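Local coordinates for diacylglycerol lipase (Aspergillus oryzae, PDB 5XK2), which probably hydrolyses the ester bonds of mono- and diacylglycerols, as a class 3 fungal lipase with an alpha/beta-hydrolase fold, at residues A[36-41]-A[58-63]; A[21-26]-A[48-53]; A[80-85]-A[142-147]; A[67-72]-A[120-125]; A[170-175]-A[195-200]. One frame throughout, in Å; residues are numbered along the deposited sequence.

Interaction 1 of 5, residues A[36-41]-A[58-63]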
# COMPACT_ATOMS: atom_id res chain seq x y z
N ALA A 36 -17.66 15.34 10.73
CA ALA A 36 -18.35 15.98 11.85
C ALA A 36 -18.92 17.36 11.52
O ALA A 36 -18.30 18.15 10.79
CB ALA A 36 -17.40 16.10 13.04
N LYS A 37 -20.09 17.67 12.07
CA LYS A 37 -20.60 19.02 11.96
C LYS A 37 -20.01 19.90 13.04
O LYS A 37 -19.39 19.42 13.99
CB LYS A 37 -22.15 19.03 12.07
CG LYS A 37 -22.84 18.07 11.08
CD LYS A 37 -24.35 18.20 11.09
CE LYS A 37 -25.00 16.95 10.50
NZ LYS A 37 -24.43 16.59 9.16
N ASP A 38 -20.24 21.19 12.89
CA ASP A 38 -19.77 22.17 13.86
C ASP A 38 -20.31 21.81 15.23
O ASP A 38 -21.51 21.51 15.39
CB ASP A 38 -20.21 23.58 13.42
CG ASP A 38 -20.00 24.63 14.50
OD1 ASP A 38 -18.95 24.64 15.15
OD2 ASP A 38 -20.91 25.47 14.70
N GLY A 39 -19.43 21.79 16.23
CA GLY A 39 -19.86 21.52 17.59
C GLY A 39 -19.66 20.09 18.06
O GLY A 39 -19.80 19.82 19.25
N GLU A 40 -19.34 19.16 17.15
CA GLU A 40 -19.08 17.79 17.61
C GLU A 40 -17.68 17.68 18.23
O GLU A 40 -16.72 18.28 17.73
CB GLU A 40 -19.24 16.78 16.47
CG GLU A 40 -20.64 16.87 15.81
CD GLU A 40 -20.90 15.77 14.78
OE1 GLU A 40 -20.32 14.68 14.91
OE2 GLU A 40 -21.70 16.02 13.86
N LYS A 41 -17.58 16.96 19.34
CA LYS A 41 -16.29 16.75 20.02
C LYS A 41 -15.43 15.80 19.21
O LYS A 41 -15.92 14.77 18.73
CB LYS A 41 -16.50 16.17 21.42
CG LYS A 41 -17.29 17.02 22.39
CD LYS A 41 -16.63 18.33 22.62
CE LYS A 41 -16.98 18.89 24.00
NZ LYS A 41 -18.40 19.31 24.09
N THR A 58 -13.09 20.66 19.96
CA THR A 58 -14.36 20.64 19.22
C THR A 58 -14.17 20.99 17.76
O THR A 58 -13.47 21.94 17.43
CB THR A 58 -15.36 21.65 19.85
OG1 THR A 58 -15.54 21.33 21.25
CG2 THR A 58 -16.70 21.53 19.19
N VAL A 59 -14.81 20.22 16.88
CA VAL A 59 -14.78 20.53 15.44
C VAL A 59 -15.55 21.80 15.11
O VAL A 59 -16.68 21.99 15.53
CB VAL A 59 -15.35 19.35 14.60
CG1 VAL A 59 -15.43 19.72 13.11
CG2 VAL A 59 -14.48 18.11 14.77
N LYS A 60 -14.90 22.67 14.32
CA LYS A 60 -15.53 23.88 13.77
C LYS A 60 -15.95 23.56 12.34
O LYS A 60 -17.04 23.96 11.90
CB LYS A 60 -14.60 25.09 13.84
CG LYS A 60 -15.32 26.39 13.47
CD LYS A 60 -16.42 26.65 14.51
CE LYS A 60 -17.37 27.76 14.16
NZ LYS A 60 -18.33 27.93 15.30
N LEU A 61 -15.04 22.97 11.58
CA LEU A 61 -15.33 22.56 10.21
C LEU A 61 -14.62 21.26 9.89
O LEU A 61 -13.50 21.07 10.31
CB LEU A 61 -14.89 23.64 9.21
CG LEU A 61 -15.14 23.32 7.72
CD1 LEU A 61 -16.61 23.09 7.44
CD2 LEU A 61 -14.60 24.41 6.84
N SER A 62 -15.29 20.37 9.18
CA SER A 62 -14.63 19.17 8.68
C SER A 62 -14.70 19.20 7.15
O SER A 62 -15.54 19.90 6.55
CB SER A 62 -15.29 17.90 9.24
OG SER A 62 -16.60 17.77 8.69
N PHE A 63 -13.81 18.45 6.53
CA PHE A 63 -13.76 18.37 5.08
C PHE A 63 -13.31 17.00 4.63
O PHE A 63 -12.51 16.33 5.29
CB PHE A 63 -12.84 19.46 4.50
CG PHE A 63 -11.49 19.55 5.18
CD1 PHE A 63 -10.43 18.78 4.74
CD2 PHE A 63 -11.29 20.44 6.23
CE1 PHE A 63 -9.20 18.86 5.37
CE2 PHE A 63 -10.08 20.53 6.86
CZ PHE A 63 -9.02 19.75 6.44
O HOH W 1 -18.29 20.57 9.12
O HOH W 2 -17.94 25.32 17.48
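Val-59, Thr-58 and Asp-38 bury the most surface where the loop 36-41 folds over the edge strand 58-65. Val-59 turns its side chain to the loop. CG1 is anti to the backbone N (chi1 175°), which leaves CG2 to meet Ala-36 CB at 3.9 Å. Its backbone pairs with the second half of the type II turn from Lys-37 to Glu-40: Gly-39 N donates to Val-59 O at 2.8 Å, and Val-59 N donates to Glu-40 O at 2.9 Å, both nearly straight. Gly-39 has positive phi, at which a side chain would jam against the preceding carbonyl. Beside it, Thr-58 lays CG2 against the Gly-39 carbonyl group, 3.5 Å from Gly-39 C, while its OG1 bonds to Gly-56 O. Asp-38 and Lys-60 run side by side and point the same way; OD1 of Asp-38 lies 3.3 Å from Lys-60 CD and makes a long, weak salt bridge to NZ, with a water that donates to OD1 and is only weakly bonded to NZ. At the other end, Ser-62 OG donates to Ala-36 O at 2.7 Å, and a second water links that oxygen to Ser-62 N. A classic beta bulge at Lys-60 and Leu-61, both facing Val-75, breaks the strand between Val-59 and Ser-62. The loop is therefore held chiefly by short bonds to backbone carbonyls, and the charged pair at the surface probably adds only modestly.

Interaction 2 of 5, residues A[21-26]-A[48-53]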
# COMPACT_ATOMS: atom_id res chain seq x y z
N TRP A 21 0.52 16.53 19.99
CA TRP A 21 -0.10 16.98 18.74
C TRP A 21 -0.30 15.82 17.77
O TRP A 21 -1.19 15.89 16.91
CB TRP A 21 0.73 18.11 18.07
CG TRP A 21 0.81 19.31 18.98
CD1 TRP A 21 1.87 19.69 19.72
CD2 TRP A 21 -0.27 20.20 19.32
NE1 TRP A 21 1.55 20.81 20.48
CE2 TRP A 21 0.23 21.12 20.26
CE3 TRP A 21 -1.61 20.30 18.92
CZ2 TRP A 21 -0.54 22.15 20.79
CZ3 TRP A 21 -2.38 21.33 19.44
CH2 TRP A 21 -1.85 22.23 20.38
N VAL A 22 0.46 14.74 17.93
CA VAL A 22 0.28 13.59 17.05
C VAL A 22 -1.12 12.98 17.24
O VAL A 22 -1.65 12.34 16.34
CB VAL A 22 1.38 12.51 17.29
CG1 VAL A 22 1.26 11.88 18.67
CG2 VAL A 22 1.36 11.46 16.16
N GLN A 23 -1.73 13.21 18.39
CA GLN A 23 -3.09 12.70 18.62
C GLN A 23 -4.12 13.42 17.76
O GLN A 23 -5.17 12.85 17.44
CB GLN A 23 -3.45 12.83 20.10
CG GLN A 23 -2.62 11.91 21.00
CD GLN A 23 -2.93 12.14 22.45
OE1 GLN A 23 -4.09 12.18 22.84
NE2 GLN A 23 -1.90 12.34 23.27
N TYR A 24 -3.85 14.66 17.36
CA TYR A 24 -4.72 15.31 16.39
C TYR A 24 -4.56 14.69 15.01
O TYR A 24 -5.54 14.53 14.28
CB TYR A 24 -4.47 16.82 16.32
CG TYR A 24 -5.07 17.58 17.48
CD1 TYR A 24 -6.43 17.89 17.50
CD2 TYR A 24 -4.28 17.98 18.56
CE1 TYR A 24 -6.98 18.58 18.55
CE2 TYR A 24 -4.83 18.67 19.63
CZ TYR A 24 -6.18 18.98 19.62
OH TYR A 24 -6.77 19.66 20.66
N ALA A 25 -3.33 14.36 14.64
CA ALA A 25 -3.10 13.60 13.42
C ALA A 25 -3.85 12.28 13.45
O ALA A 25 -4.48 11.90 12.48
CB ALA A 25 -1.59 13.34 13.24
N ALA A 26 -3.80 11.60 14.60
CA ALA A 26 -4.50 10.33 14.76
C ALA A 26 -6.01 10.51 14.54
O ALA A 26 -6.66 9.68 13.92
CB ALA A 26 -4.24 9.75 16.15
N ASN A 48 -6.91 6.25 20.69
CA ASN A 48 -5.56 6.80 20.55
C ASN A 48 -5.48 8.32 20.55
O ASN A 48 -4.43 8.87 20.19
CB ASN A 48 -4.86 6.23 19.31
CG ASN A 48 -5.57 6.53 18.04
OD1 ASN A 48 -6.73 6.98 18.04
ND2 ASN A 48 -4.90 6.29 16.91
N CYS A 49 -6.58 9.01 20.88
CA CYS A 49 -6.41 10.45 21.17
C CYS A 49 -7.00 10.89 22.51
O CYS A 49 -7.76 11.87 22.59
CB CYS A 49 -7.01 11.30 20.02
SG CYS A 49 -8.81 11.26 19.76
N PRO A 50 -6.56 10.24 23.61
CA PRO A 50 -7.17 10.53 24.90
C PRO A 50 -6.95 11.96 25.37
O PRO A 50 -7.82 12.50 26.04
CB PRO A 50 -6.47 9.56 25.85
CG PRO A 50 -5.13 9.29 25.20
CD PRO A 50 -5.46 9.26 23.73
N ASP A 51 -5.81 12.56 25.07
CA ASP A 51 -5.56 13.90 25.57
C ASP A 51 -6.29 14.98 24.76
O ASP A 51 -6.60 16.05 25.28
CB ASP A 51 -4.06 14.15 25.63
CG ASP A 51 -3.38 13.18 26.58
OD1 ASP A 51 -3.82 13.09 27.75
OD2 ASP A 51 -2.45 12.48 26.15
N VAL A 52 -6.58 14.68 23.50
CA VAL A 52 -7.46 15.54 22.70
C VAL A 52 -8.87 15.54 23.33
O VAL A 52 -9.49 16.60 23.51
CB VAL A 52 -7.53 15.07 21.23
CG1 VAL A 52 -8.63 15.83 20.46
CG2 VAL A 52 -6.16 15.23 20.55
N GLU A 53 -9.37 14.36 23.68
CA GLU A 53 -10.69 14.27 24.27
C GLU A 53 -10.69 14.96 25.64
O GLU A 53 -11.64 15.65 25.98
CB GLU A 53 -11.13 12.81 24.36
CG GLU A 53 -11.19 12.16 22.99
CD GLU A 53 -11.83 10.80 23.00
OE1 GLU A 53 -12.56 10.51 23.98
OE2 GLU A 53 -11.60 10.02 22.04
O HOH W 3 -5.64 7.08 14.04
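Gln-23 of helix 14-27 packs against the N-terminal turn of helix 50-55, with Cys-49 at the N-cap position, within the N-terminal region of this class 3 lipase. Its CB packs against both Val-52 CG2, at 3.6 Å, and Cys-49 CB. CG, anti to the carbonyl carbon (chi1 -67°), passes close to Asn-48 O, and the chain then runs extended to the amide. There OE1 accepts from Asp-51 N at 2.8 Å, with the donor in the carbonyl plane, and touches Pro-50 CD; the proline nitrogen has no hydrogen to offer. Gln-23 NE2 donates to Asp-51 OD2 at 2.9 Å, almost straight and in its own amide plane, meeting the anti lone pair of the carboxylate oxygen. The amide and carboxylate planes are 51° apart. Since Asp-51 offers a donor to one end of the amide and an acceptor to the other, the pair of bonds fixes the rotation of the amide. NE2 also makes a weak bond to Lys-19 O.

Next along the helix, Tyr-24 OH bonds to Ser-57 and Asp-78. The disulfide of Cys-49 to Cys-44 ties this helix start to the preceding loop. Ala-26 O and Asn-48 ND2 share a water, and ND2 also bonds to His-274 O. In a CH-pi contact, Val-52 CG2 lies 3.7 Å from the centroid of the Tyr-24 ring, only 6° off its normal.

Interaction 3 of 5, residues A[80-85]-A[142-147]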
# COMPACT_ATOMS: atom_id res chain seq x y z
N THR A 80 -8.44 24.30 25.90
CA THR A 80 -7.57 23.96 27.01
C THR A 80 -6.16 24.44 26.72
O THR A 80 -5.52 25.07 27.57
CB THR A 80 -7.59 22.45 27.26
OG1 THR A 80 -8.92 22.10 27.61
CG2 THR A 80 -6.63 22.07 28.39
N ASN A 81 -5.69 24.16 25.51
CA ASN A 81 -4.33 24.51 25.11
C ASN A 81 -4.24 25.80 24.28
O ASN A 81 -3.17 26.18 23.80
CB ASN A 81 -3.72 23.35 24.35
CG ASN A 81 -3.57 22.14 25.23
OD1 ASN A 81 -2.77 22.15 26.16
ND2 ASN A 81 -4.39 21.12 25.00
N LYS A 82 -5.39 26.45 24.12
CA LYS A 82 -5.49 27.71 23.38
C LYS A 82 -4.88 27.60 22.00
O LYS A 82 -3.96 28.33 21.63
CB LYS A 82 -4.85 28.85 24.18
CG LYS A 82 -5.74 29.22 25.37
CD LYS A 82 -5.18 30.34 26.20
CE LYS A 82 -5.35 31.69 25.52
NZ LYS A 82 -4.91 32.78 26.43
N ALA A 83 -5.41 26.65 21.24
CA ALA A 83 -4.93 26.39 19.90
C ALA A 83 -6.08 26.18 18.94
O ALA A 83 -7.07 25.55 19.29
CB ALA A 83 -4.03 25.15 19.89
N ILE A 84 -5.92 26.70 17.73
CA ILE A 84 -6.78 26.34 16.62
C ILE A 84 -5.97 25.33 15.83
O ILE A 84 -4.84 25.60 15.47
CB ILE A 84 -7.13 27.53 15.72
CG1 ILE A 84 -7.80 28.65 16.54
CG2 ILE A 84 -7.99 27.06 14.54
CD1 ILE A 84 -9.04 28.23 17.28
N VAL A 85 -6.56 24.16 15.60
CA VAL A 85 -5.83 23.08 14.97
C VAL A 85 -6.39 22.80 13.58
O VAL A 85 -7.59 22.57 13.43
CB VAL A 85 -5.93 21.80 15.82
CG1 VAL A 85 -5.15 20.68 15.17
CG2 VAL A 85 -5.43 22.07 17.24
N HIS A 142 -11.04 33.98 19.65
CA HIS A 142 -9.83 33.20 19.93
C HIS A 142 -8.51 33.94 19.67
O HIS A 142 -7.62 33.33 19.08
CB HIS A 142 -9.91 31.86 19.22
CG HIS A 142 -11.21 31.16 19.46
ND1 HIS A 142 -12.34 31.41 18.71
CD2 HIS A 142 -11.58 30.26 20.41
CE1 HIS A 142 -13.34 30.67 19.16
NE2 HIS A 142 -12.91 29.96 20.19
N SER A 143 -8.48 35.27 19.77
CA SER A 143 -7.46 36.07 19.09
C SER A 143 -5.99 35.74 19.41
O SER A 143 -5.13 35.93 18.56
CB SER A 143 -7.70 37.56 19.37
OG SER A 143 -7.56 37.86 20.74
N ASP A 144 -5.71 35.27 20.62
CA ASP A 144 -4.33 34.97 21.01
C ASP A 144 -3.97 33.49 20.88
O ASP A 144 -2.93 33.07 21.38
CB ASP A 144 -4.06 35.45 22.44
CG ASP A 144 -4.94 34.77 23.46
OD1 ASP A 144 -5.97 34.19 23.07
OD2 ASP A 144 -4.60 34.85 24.66
N TYR A 145 -4.84 32.68 20.29
CA TYR A 145 -4.57 31.25 20.16
C TYR A 145 -3.46 30.94 19.18
O TYR A 145 -3.29 31.65 18.17
CB TYR A 145 -5.85 30.50 19.72
CG TYR A 145 -6.88 30.25 20.81
CD1 TYR A 145 -7.09 31.17 21.83
CD2 TYR A 145 -7.66 29.11 20.79
CE1 TYR A 145 -8.04 30.94 22.82
CE2 TYR A 145 -8.62 28.86 21.78
CZ TYR A 145 -8.80 29.79 22.79
OH TYR A 145 -9.72 29.58 23.77
N LYS A 146 -2.71 29.87 19.45
CA LYS A 146 -1.78 29.34 18.47
C LYS A 146 -2.54 28.76 17.31
O LYS A 146 -3.67 28.29 17.47
CB LYS A 146 -0.90 28.24 19.07
CG LYS A 146 0.01 28.69 20.18
CD LYS A 146 1.10 27.66 20.43
CE LYS A 146 0.69 26.62 21.45
NZ LYS A 146 -0.31 25.66 20.92
N ILE A 147 -1.93 28.78 16.14
CA ILE A 147 -2.47 28.07 15.00
C ILE A 147 -1.56 26.88 14.71
O ILE A 147 -0.39 27.07 14.36
CB ILE A 147 -2.59 28.96 13.76
CG1 ILE A 147 -3.63 30.07 14.02
CG2 ILE A 147 -3.02 28.14 12.56
CD1 ILE A 147 -3.74 31.06 12.88
O HOH W 4 -0.53 24.90 23.72
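The ring of Tyr-145 lies flat against the backbone of Lys-82, with CA of Lys-82 3.7 Å from the ring centroid and 12° off its normal. The two side chains cross at about a right angle, and Lys-82 CG comes to 3.8 Å from Tyr-145 CE1. His-142 CB covers the opposite face of the ring, over its centre, so the tyrosine is sandwiched; its OH bonds to Asn-79. The Ile-84 side chain also crosses that of Tyr-145 at about a right angle, Ile-84 CD1 lying 3.9 Å from Tyr-145 CD2. Beyond the aromatic ring the lysine chain bends at chi3 (75°), turning CE toward Asp-144. Lys-82 NZ then forms a salt bridge with Asp-144 OD2 at 2.7 Å, on the syn side and 32° out of the carboxylate plane.

Beneath these side chains begin two parallel strands of the central sheet, 83-89 and 146-152, with Ala-83 opposite Lys-146 and Ile-84 opposite Ile-147. Lys-146 takes part through both backbone polar groups: its N donates to Lys-82 O at 2.9 Å, and its O accepts from Ile-84 N at 2.8 Å. Lys-146 NZ shares a water with Asn-81 O. Ile-84 packs on to Leu-135 and Leu-138 of helix 118-138, whereas Ala-83 and Lys-146 face Trp-21 of helix 14-27. The start of the strand pair thus combines a nonpolar interior with a surface ion pair, whose exposure would probably weaken the attraction through solvent screening.

Interaction 4 of 5, residues A[67-72]-A[120-125]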
# COMPACT_ATOMS: atom_id res chain seq x y z
N THR A 67 -13.43 12.58 -4.16
CA THR A 67 -13.57 12.67 -5.60
C THR A 67 -12.21 12.67 -6.28
O THR A 67 -11.90 11.76 -7.06
CB THR A 67 -14.34 13.93 -6.01
OG1 THR A 67 -15.69 13.83 -5.56
CG2 THR A 67 -14.32 14.11 -7.53
N ILE A 68 -11.42 13.69 -6.00
CA ILE A 68 -10.17 13.89 -6.71
C ILE A 68 -8.94 13.58 -5.84
O ILE A 68 -8.15 12.72 -6.19
CB ILE A 68 -10.11 15.33 -7.31
CG1 ILE A 68 -8.67 15.74 -7.62
CG2 ILE A 68 -10.78 16.34 -6.41
CD1 ILE A 68 -8.57 17.12 -8.23
N THR A 69 -8.77 14.28 -4.71
CA THR A 69 -7.53 14.15 -3.95
C THR A 69 -7.48 13.15 -2.79
O THR A 69 -6.41 12.90 -2.26
CB THR A 69 -7.10 15.51 -3.36
OG1 THR A 69 -8.07 15.93 -2.39
CG2 THR A 69 -7.00 16.56 -4.46
N ASP A 70 -8.62 12.59 -2.39
CA ASP A 70 -8.65 11.63 -1.27
C ASP A 70 -8.04 12.23 0.01
O ASP A 70 -7.28 11.56 0.72
CB ASP A 70 -7.93 10.33 -1.66
CG ASP A 70 -8.32 9.15 -0.79
OD1 ASP A 70 -9.42 9.17 -0.19
OD2 ASP A 70 -7.52 8.20 -0.70
N THR A 71 -8.39 13.49 0.26
CA THR A 71 -7.95 14.28 1.41
C THR A 71 -9.10 14.48 2.38
O THR A 71 -10.24 14.69 1.96
CB THR A 71 -7.45 15.68 0.98
OG1 THR A 71 -6.39 15.54 0.04
CG2 THR A 71 -6.97 16.49 2.19
N ALA A 72 -8.81 14.45 3.68
CA ALA A 72 -9.85 14.71 4.68
C ALA A 72 -9.22 15.41 5.87
O ALA A 72 -7.99 15.50 5.96
CB ALA A 72 -10.54 13.41 5.11
N PHE A 120 0.20 17.00 -3.56
CA PHE A 120 -0.02 17.54 -2.22
C PHE A 120 -0.45 19.00 -2.28
O PHE A 120 -1.30 19.45 -1.49
CB PHE A 120 1.25 17.42 -1.36
CG PHE A 120 1.69 16.01 -1.12
CD1 PHE A 120 0.78 15.04 -0.68
CD2 PHE A 120 3.01 15.65 -1.31
CE1 PHE A 120 1.21 13.73 -0.46
CE2 PHE A 120 3.44 14.35 -1.09
CZ PHE A 120 2.54 13.39 -0.67
N TRP A 121 0.12 19.75 -3.22
CA TRP A 121 -0.26 21.16 -3.35
C TRP A 121 -1.72 21.25 -3.80
O TRP A 121 -2.47 22.07 -3.30
CB TRP A 121 0.65 21.90 -4.34
CG TRP A 121 0.28 23.38 -4.46
CD1 TRP A 121 -0.28 24.00 -5.55
CD2 TRP A 121 0.42 24.38 -3.46
NE1 TRP A 121 -0.47 25.34 -5.27
CE2 TRP A 121 -0.05 25.60 -4.00
CE3 TRP A 121 0.93 24.38 -2.15
CZ2 TRP A 121 -0.05 26.79 -3.27
CZ3 TRP A 121 0.93 25.56 -1.43
CH2 TRP A 121 0.45 26.75 -1.99
N THR A 122 -2.10 20.39 -4.73
CA THR A 122 -3.49 20.33 -5.20
C THR A 122 -4.46 20.01 -4.05
O THR A 122 -5.51 20.66 -3.92
CB THR A 122 -3.65 19.29 -6.32
OG1 THR A 122 -2.85 19.69 -7.44
CG2 THR A 122 -5.12 19.18 -6.75
N ALA A 123 -4.08 19.06 -3.20
CA ALA A 123 -4.91 18.68 -2.06
C ALA A 123 -5.17 19.88 -1.15
O ALA A 123 -6.30 20.11 -0.72
CB ALA A 123 -4.25 17.54 -1.29
N TRP A 124 -4.12 20.65 -0.86
CA TRP A 124 -4.26 21.83 -0.03
C TRP A 124 -5.14 22.87 -0.71
O TRP A 124 -6.01 23.47 -0.08
CB TRP A 124 -2.89 22.42 0.28
CG TRP A 124 -2.86 23.87 0.72
CD1 TRP A 124 -2.17 24.89 0.12
CD2 TRP A 124 -3.53 24.46 1.85
NE1 TRP A 124 -2.36 26.06 0.81
CE2 TRP A 124 -3.18 25.83 1.88
CE3 TRP A 124 -4.38 23.96 2.85
CZ2 TRP A 124 -3.66 26.71 2.86
CZ3 TRP A 124 -4.84 24.82 3.83
CH2 TRP A 124 -4.49 26.19 3.83
N LYS A 125 -4.92 23.07 -2.01
CA LYS A 125 -5.68 24.09 -2.74
C LYS A 125 -7.19 23.82 -2.74
O LYS A 125 -7.98 24.76 -2.74
CB LYS A 125 -5.19 24.20 -4.19
CG LYS A 125 -3.88 24.92 -4.33
CD LYS A 125 -3.74 25.45 -5.75
CE LYS A 125 -4.73 26.57 -6.01
NZ LYS A 125 -4.85 26.86 -7.46
O HOH W 5 -8.37 18.28 -0.58
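Ile-68 brings CD1 to 4.3 Å from Thr-122 CG2, a loose apolar touch at the outer end of the contact. One residue on, Thr-69 directs its side chain to the helix. Its CG2, anti to the carbonyl carbon, settles 3.8 Å from Ala-123 CA and 4.0 Å from Thr-122 CG2, so that the methyl meets both helix residues; the two threonine side chains cross obliquely. Its OG1 instead turns to polar partners. It bonds to Asp-65 OD2 and accepts from a water at 3.0 Å, and the same water donates to Ala-123 O at 2.8 Å. This bridge connects the loop to a helix carbonyl where no direct hydrogen bond spans the two segments.

The loop leads from here into strand 71-78, the second strand of the central sheet of the alpha/beta-hydrolase fold, and helix 118-138 packs against this end of it. Asp-70 carries the chain through a residue with positive phi, its OD2 bonded to Ser-91 OG. Thr-71 then faces the helix again, its OG1 3.2 Å from Ala-123 CB; with OG1 anti to the carbonyl carbon (chi1 -58°), the hydroxyl is the branch turned to that methyl. Thr-71 OG1 also lies 3.0 Å from Thr-69 OG1. Ile-158 of helix 154-168 touches the side chains of both Thr-71 and Ala-123, and backbone bonds join Thr-71 to Asp-65 and Ala-72 to Arg-89.

Interaction 5 of 5, residues A[170-175]-A[195-200]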
# COMPACT_ATOMS: atom_id res chain seq x y z
N ASN A 170 0.23 35.55 6.77
CA ASN A 170 0.34 36.11 8.13
C ASN A 170 -0.19 35.22 9.25
O ASN A 170 -0.19 35.66 10.41
CB ASN A 170 -0.33 37.49 8.29
CG ASN A 170 0.07 38.48 7.22
OD1 ASN A 170 -0.77 39.15 6.64
ND2 ASN A 170 1.37 38.58 6.94
N TYR A 171 -0.67 34.02 8.94
CA TYR A 171 -1.10 33.12 10.01
C TYR A 171 0.15 32.47 10.60
O TYR A 171 0.95 31.92 9.85
CB TYR A 171 -2.06 32.03 9.48
CG TYR A 171 -3.31 32.58 8.83
CD1 TYR A 171 -4.45 32.88 9.59
CD2 TYR A 171 -3.35 32.83 7.46
CE1 TYR A 171 -5.60 33.41 8.98
CE2 TYR A 171 -4.47 33.36 6.86
CZ TYR A 171 -5.59 33.65 7.62
OH TYR A 171 -6.70 34.18 6.99
N ASP A 172 0.33 32.49 11.91
CA ASP A 172 1.63 32.10 12.39
C ASP A 172 1.55 30.61 12.68
O ASP A 172 1.66 30.16 13.82
CB ASP A 172 1.94 32.93 13.65
CG ASP A 172 3.31 32.68 14.24
OD1 ASP A 172 4.25 32.37 13.48
OD2 ASP A 172 3.44 32.82 15.48
N ALA A 173 1.64 29.83 11.61
CA ALA A 173 1.34 28.40 11.72
C ALA A 173 2.51 27.64 12.32
O ALA A 173 3.66 27.88 11.94
CB ALA A 173 0.98 27.82 10.38
N ILE A 174 2.22 26.76 13.28
CA ILE A 174 3.20 25.85 13.86
C ILE A 174 2.97 24.49 13.22
O ILE A 174 1.85 23.96 13.28
CB ILE A 174 3.04 25.71 15.39
CG1 ILE A 174 2.84 27.07 16.09
CG2 ILE A 174 4.21 24.91 15.98
CD1 ILE A 174 3.97 28.05 15.87
N LEU A 175 4.01 23.93 12.62
CA LEU A 175 3.85 22.70 11.84
C LEU A 175 4.29 21.46 12.59
O LEU A 175 5.43 21.39 13.03
CB LEU A 175 4.66 22.81 10.54
CG LEU A 175 4.74 21.54 9.68
CD1 LEU A 175 3.36 21.09 9.14
CD2 LEU A 175 5.73 21.75 8.51
N GLN A 195 11.19 29.84 7.80
CA GLN A 195 10.01 30.37 8.47
C GLN A 195 9.99 29.98 9.95
O GLN A 195 9.34 30.63 10.78
CB GLN A 195 8.72 29.86 7.81
CG GLN A 195 8.48 30.40 6.41
CD GLN A 195 7.26 29.76 5.76
OE1 GLN A 195 7.00 28.56 5.92
NE2 GLN A 195 6.50 30.57 5.02
N GLY A 196 10.69 28.89 10.28
CA GLY A 196 10.71 28.40 11.65
C GLY A 196 9.43 27.69 12.06
O GLY A 196 8.49 27.57 11.26
N ASN A 197 9.41 27.26 13.32
CA ASN A 197 8.24 26.57 13.89
C ASN A 197 7.86 25.34 13.09
O ASN A 197 6.67 25.08 12.87
CB ASN A 197 7.02 27.51 13.99
CG ASN A 197 7.29 28.75 14.83
OD1 ASN A 197 7.05 29.88 14.38
ND2 ASN A 197 7.78 28.56 16.04
N ASN A 198 8.87 24.58 12.66
CA ASN A 198 8.70 23.33 11.93
C ASN A 198 9.11 22.13 12.74
O ASN A 198 10.28 22.04 13.16
CB ASN A 198 9.52 23.34 10.65
CG ASN A 198 9.15 24.49 9.73
OD1 ASN A 198 7.99 24.65 9.39
ND2 ASN A 198 10.14 25.29 9.34
N TYR A 199 8.19 21.20 12.96
CA TYR A 199 8.57 19.94 13.61
C TYR A 199 8.19 18.78 12.71
O TYR A 199 7.06 18.25 12.77
CB TYR A 199 7.88 19.85 14.98
CG TYR A 199 8.16 21.09 15.78
CD1 TYR A 199 9.39 21.24 16.42
CD2 TYR A 199 7.23 22.12 15.86
CE1 TYR A 199 9.69 22.42 17.12
CE2 TYR A 199 7.52 23.30 16.58
CZ TYR A 199 8.77 23.42 17.20
OH TYR A 199 9.10 24.56 17.92
N ARG A 200 9.18 18.30 11.98
CA ARG A 200 9.01 17.20 11.04
C ARG A 200 9.68 15.96 11.62
O ARG A 200 10.85 16.01 12.02
CB ARG A 200 9.60 17.54 9.66
CG ARG A 200 9.50 16.34 8.68
CD ARG A 200 10.08 16.68 7.31
NE ARG A 200 11.54 16.90 7.35
CZ ARG A 200 12.47 15.94 7.37
NH1 ARG A 200 12.11 14.65 7.37
NH2 ARG A 200 13.77 16.27 7.37
O HOH W 6 7.34 32.71 14.74
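Leu-175 uses both backbone polar groups to join the strands: its N donates to Asn-197 O at 2.9 Å, almost perfectly straight at 178°, and its O accepts from Tyr-199 N at 2.8 Å. These bonds flank the parallel bridge of Leu-175 with Asn-198. On one side of it, Ile-174 CD1 lies 3.5 Å from Asn-197 CG, the amide carbon. Ile-174 CG2 meets the edge of the Tyr-199 ring, in plane and 3.7 Å from Tyr-199 CE2, the two side chains lying side by side and pointing the same way. On the other side, Leu-175 CD2 approaches Asn-198 OD1 at 3.8 Å.

The next shell sets these groups in place. Asn-198 OD1 accepts from Arg-167 NH1 and its ND2 donates to Ile-192 O, while Arg-167 also bonds to Ala-173 O and Gln-195. Tyr-199 meets the rings of Tyr-176 and Phe-18. Gly-196, with positive phi, is the first residue beyond helix 186-195, and Asn-197 follows before the second strand begins.

The contact closes a beta-alpha-beta crossover, strand 173-178, helix 186-195, strand 198-203. Leu-175 rests on Ala-159 and Ser-160 of helix 154-168, and strand 146-152 flanks strand 173-178 on its other edge.

Four of the five interactions reach the central mixed sheet: interaction 1 at edge strand 58-65, interaction 4 at strand 71-78, interaction 3 between strands 83-89 and 146-152, and interaction 5 between strands 173-178 and 198-203. Interaction 2 joins two helices of the N-terminal region; its Trp-21 and Tyr-24 rest on the strands of interaction 3, and the centres of interactions 2 and 3 lie about 16 Å apart. Interactions 3 and 5 share a probable hydrogen bond, Ile-174 N to Ile-147 O; 1 and 4 touch through Phe-63 and Ala-72. Along the chain 1 alternates with 2 and 3 with 4, tying the N-terminal helices and helix 118-138 to the one sheet that carries the probable nucleophile elbow.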